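Local coordinates for blue (Type 1) copper domain protein (Nitrosopumilus maritimus, PDB 5FC9), which binds a mononuclear type 1 copper ion in a cupredoxin domain and probably serves in electron transfer, at residues D1-I6 with T30-T35. Residue numbers count along the deposited sequence, not the author numbering.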
ATOM      1  N   ASP A   1       2.479  27.666  17.895  1.00 43.24           N
ATOM      2  CA  ASP A   1       2.615  28.869  17.120  1.00 40.64           C
ATOM      3  C   ASP A   1       2.818  28.529  15.626  1.00 39.70           C
ATOM      4  O   ASP A   1       2.271  29.218  14.730  1.00 39.48           O
ATOM      5  CB  ASP A   1       3.718  29.759  17.694  1.00 51.48           C
ATOM      6  CG  ASP A   1       4.936  29.001  18.142  1.00 29.33           C
ATOM      7  OD1 ASP A   1       4.781  27.922  18.723  1.00 52.29           O
ATOM      8  OD2 ASP A   1       6.058  29.499  17.907  1.00 48.51           O
ATOM      9  N   ALA A   2       3.545  27.443  15.355  1.00 32.55           N
ATOM     10  CA  ALA A   2       3.668  26.854  14.020  1.00 24.59           C
ATOM     11  C   ALA A   2       3.934  25.372  14.261  1.00 21.57           C
ATOM     12  O   ALA A   2       5.064  24.962  14.535  1.00 22.13           O
ATOM     13  CB  ALA A   2       4.789  27.497  13.238  1.00 28.73           C
ATOM     14  N   GLN A   3       2.876  24.582  14.179  1.00 20.73           N
ATOM     15  CA  GLN A   3       2.914  23.221  14.685  1.00 19.75           C
ATOM     16  C   GLN A   3       2.654  22.208  13.595  1.00 17.40           C
ATOM     17  O   GLN A   3       1.865  22.461  12.676  1.00 19.72           O
ATOM     18  CB  GLN A   3       1.874  23.020  15.793  1.00 22.31           C
ATOM     19  CG  GLN A   3       2.097  23.865  17.028  1.00 24.09           C
ATOM     20  CD  GLN A   3       1.059  23.556  18.091  1.00 28.25           C
ATOM     21  OE1 GLN A   3       0.739  22.386  18.345  1.00 27.49           O
ATOM     22  NE2 GLN A   3       0.515  24.594  18.709  1.00 26.19           N
ATOM     23  N   ILE A   4       3.321  21.068  13.719  1.00 17.02           N
ATOM     24  CA  ILE A   4       3.000  19.899  12.913  1.00 16.85           C
ATOM     25  C   ILE A   4       2.688  18.766  13.871  1.00 15.89           C
ATOM     26  O   ILE A   4       3.475  18.481  14.768  1.00 16.60           O
ATOM     27  CB  ILE A   4       4.152  19.494  11.987  1.00 17.17           C
ATOM     28  CG1 ILE A   4       4.479  20.633  11.016  1.00 19.35           C
ATOM     29  CG2 ILE A   4       3.799  18.192  11.237  1.00 15.90           C
ATOM     30  CD1 ILE A   4       5.867  20.576  10.411  1.00 19.52           C
ATOM     31  N   ILE A   5       1.543  18.112  13.677  1.00 15.51           N
ATOM     32  CA  ILE A   5       1.161  16.998  14.520  1.00 15.97           C
ATOM     33  C   ILE A   5       1.419  15.674  13.813  1.00 14.70           C
ATOM     34  O   ILE A   5       1.077  15.532  12.640  1.00 17.83           O
ATOM     35  CB  ILE A   5      -0.319  17.062  14.897  1.00 17.69           C
ATOM     36  CG1 ILE A   5      -0.620  18.369  15.641  1.00 22.89           C
ATOM     37  CG2 ILE A   5      -0.716  15.834  15.723  1.00 20.11           C
ATOM     38  CD1 ILE A   5      -2.041  18.463  16.135  1.00 34.31           C
ATOM     39  N   ILE A   6       2.046  14.734  14.513  1.00 14.66           N
ATOM     40  CA  ILE A   6       2.107  13.353  14.046  1.00 14.38           C
ATOM     41  C   ILE A   6       0.913  12.627  14.666  1.00 14.97           C
ATOM     42  O   ILE A   6       0.880  12.409  15.875  1.00 15.18           O
ATOM     43  CB  ILE A   6       3.429  12.649  14.436  1.00 14.24           C
ATOM     44  CG1 ILE A   6       4.643  13.526  14.103  1.00 16.22           C
ATOM     45  CG2 ILE A   6       3.532  11.300  13.743  1.00 16.03           C
ATOM     46  CD1 ILE A   6       5.950  12.955  14.644  1.00 16.87           C
ATOM     47  N   THR A  30      10.798  31.428  11.892  1.00 26.30           N
ATOM     48  CA  THR A  30       9.772  30.791  12.715  1.00 27.12           C
ATOM     49  C   THR A  30      10.305  29.545  13.428  1.00 24.05           C
ATOM     50  O   THR A  30      11.118  28.802  12.876  1.00 24.02           O
ATOM     51  CB  THR A  30       8.544  30.415  11.853  1.00 27.25           C
ATOM     52  OG1 THR A  30       7.992  31.597  11.260  1.00 32.25           O
ATOM     53  CG2 THR A  30       7.468  29.727  12.680  1.00 26.67           C
ATOM     54  N   THR A  31       9.867  29.346  14.670  1.00 22.33           N
ATOM     55  CA  THR A  31      10.126  28.121  15.404  1.00 24.43           C
ATOM     56  C   THR A  31       8.992  27.136  15.136  1.00 21.04           C
ATOM     57  O   THR A  31       7.828  27.425  15.427  1.00 21.20           O
ATOM     58  CB  THR A  31      10.240  28.371  16.925  1.00 25.19           C
ATOM     59  OG1 THR A  31      11.394  29.179  17.194  1.00 28.16           O
ATOM     60  CG2 THR A  31      10.371  27.051  17.673  1.00 25.77           C
ATOM     61  N   VAL A  32       9.341  25.986  14.558  1.00 20.00           N
ATOM     62  CA  VAL A  32       8.366  24.941  14.263  1.00 18.59           C
ATOM     63  C   VAL A  32       8.408  23.864  15.343  1.00 19.06           C
ATOM     64  O   VAL A  32       9.483  23.441  15.760  1.00 17.84           O
ATOM     65  CB  VAL A  32       8.636  24.306  12.883  1.00 18.57           C
ATOM     66  CG1 VAL A  32       7.714  23.106  12.650  1.00 19.14           C
ATOM     67  CG2 VAL A  32       8.452  25.345  11.803  1.00 19.83           C
ATOM     68  N   THR A  33       7.235  23.438  15.810  1.00 18.28           N
ATOM     69  CA  THR A  33       7.156  22.408  16.837  1.00 18.19           C
ATOM     70  C   THR A  33       6.395  21.188  16.333  1.00 16.53           C
ATOM     71  O   THR A  33       5.230  21.300  15.957  1.00 18.41           O
ATOM     72  CB  THR A  33       6.459  22.925  18.111  1.00 22.30           C
ATOM     73  OG1 THR A  33       7.143  24.092  18.584  1.00 25.65           O
ATOM     74  CG2 THR A  33       6.477  21.861  19.198  1.00 21.24           C
ATOM     75  N   TRP A  34       7.066  20.045  16.332  1.00 16.07           N
ATOM     76  CA  TRP A  34       6.406  18.767  16.051  1.00 17.23           C
ATOM     77  C   TRP A  34       5.973  18.115  17.351  1.00 16.93           C
ATOM     78  O   TRP A  34       6.730  18.124  18.320  1.00 16.21           O
ATOM     79  CB  TRP A  34       7.335  17.790  15.323  1.00 18.09           C
ATOM     80  CG  TRP A  34       7.613  18.048  13.868  1.00 16.85           C
ATOM     81  CD1 TRP A  34       7.012  17.434  12.797  1.00 19.89           C
ATOM     82  CD2 TRP A  34       8.613  18.912  13.322  1.00 16.40           C
ATOM     83  NE1 TRP A  34       7.561  17.885  11.621  1.00 17.78           N
ATOM     84  CE2 TRP A  34       8.542  18.802  11.914  1.00 18.33           C
ATOM     85  CE3 TRP A  34       9.548  19.794  13.882  1.00 17.98           C
ATOM     86  CZ2 TRP A  34       9.370  19.521  11.065  1.00 19.12           C
ATOM     87  CZ3 TRP A  34      10.376  20.512  13.030  1.00 20.27           C
ATOM     88  CH2 TRP A  34      10.273  20.375  11.641  1.00 20.73           C
ATOM     89  N   THR A  35       4.786  17.514  17.364  1.00 15.11           N
ATOM     90  CA  THR A  35       4.353  16.747  18.519  1.00 15.95           C
ATOM     91  C   THR A  35       3.988  15.341  18.065  1.00 14.52           C
ATOM     92  O   THR A  35       3.265  15.187  17.082  1.00 16.14           O
ATOM     93  CB  THR A  35       3.145  17.389  19.216  1.00 19.79           C
ATOM     94  OG1 THR A  35       3.508  18.701  19.670  1.00 19.03           O
ATOM     95  CG2 THR A  35       2.720  16.560  20.414  1.00 19.48           C
TER
HETATM   96  O   HOH W   1       6.074  26.441  17.051  1.00 29.70           O
HETATM   97  O   HOH W   2       7.986  31.012  15.901  1.00 34.22           O
HETATM   98  O   HOH W   3       3.102  20.542  17.732  1.00 21.16           O
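Segments 1-6 and 30-35 pair in parallel through strands 3-6 and 30-36, the former an outer strand, within this chain, of the three-stranded sheet of a cupredoxin beta-sandwich. Their axes approach to 4.7 Å at 15°, and the alternating bonds of parallel pairing follow: Thr-33 N to Ala-2 O (2.9 Å), Ile-4 N to Thr-33 O (3.0 Å), Thr-35 N to Ile-4 O (3.1 Å) and Ile-6 N to Thr-35 O (2.9 Å), with N-H...O angles of 155-172°. Ile-4 CB lies over the Trp-34 five-membered ring, 4.0 Å from its centroid and 30° off the normal, a CH-pi contact; Ile-4 CD1 also reaches Val-32 CG1 (3.9 Å). This face meets the other sheet through Leu-24 and Val-92. On the opposite face, carrying Gln-3, Ile-5, Thr-33 and Thr-35, the oxygen of water 3 lies 3.1 Å from Gln-3 OE1, 2.9 Å from Thr-33 O and 2.7 Å from Thr-35 OG1, hydrogen-bonded to all three; the Thr-33 hydroxyl is hydrogen-bonded to Glu-69 and that of Thr-35 to Arg-67. At the end of the pairing, the Ile-6 side chain touches the copper ligand His-42. The chemistry is thus two-sided: one face joins the apolar core, the other is mixed, where water and strand 67-72 satisfy the threonine hydroxyls.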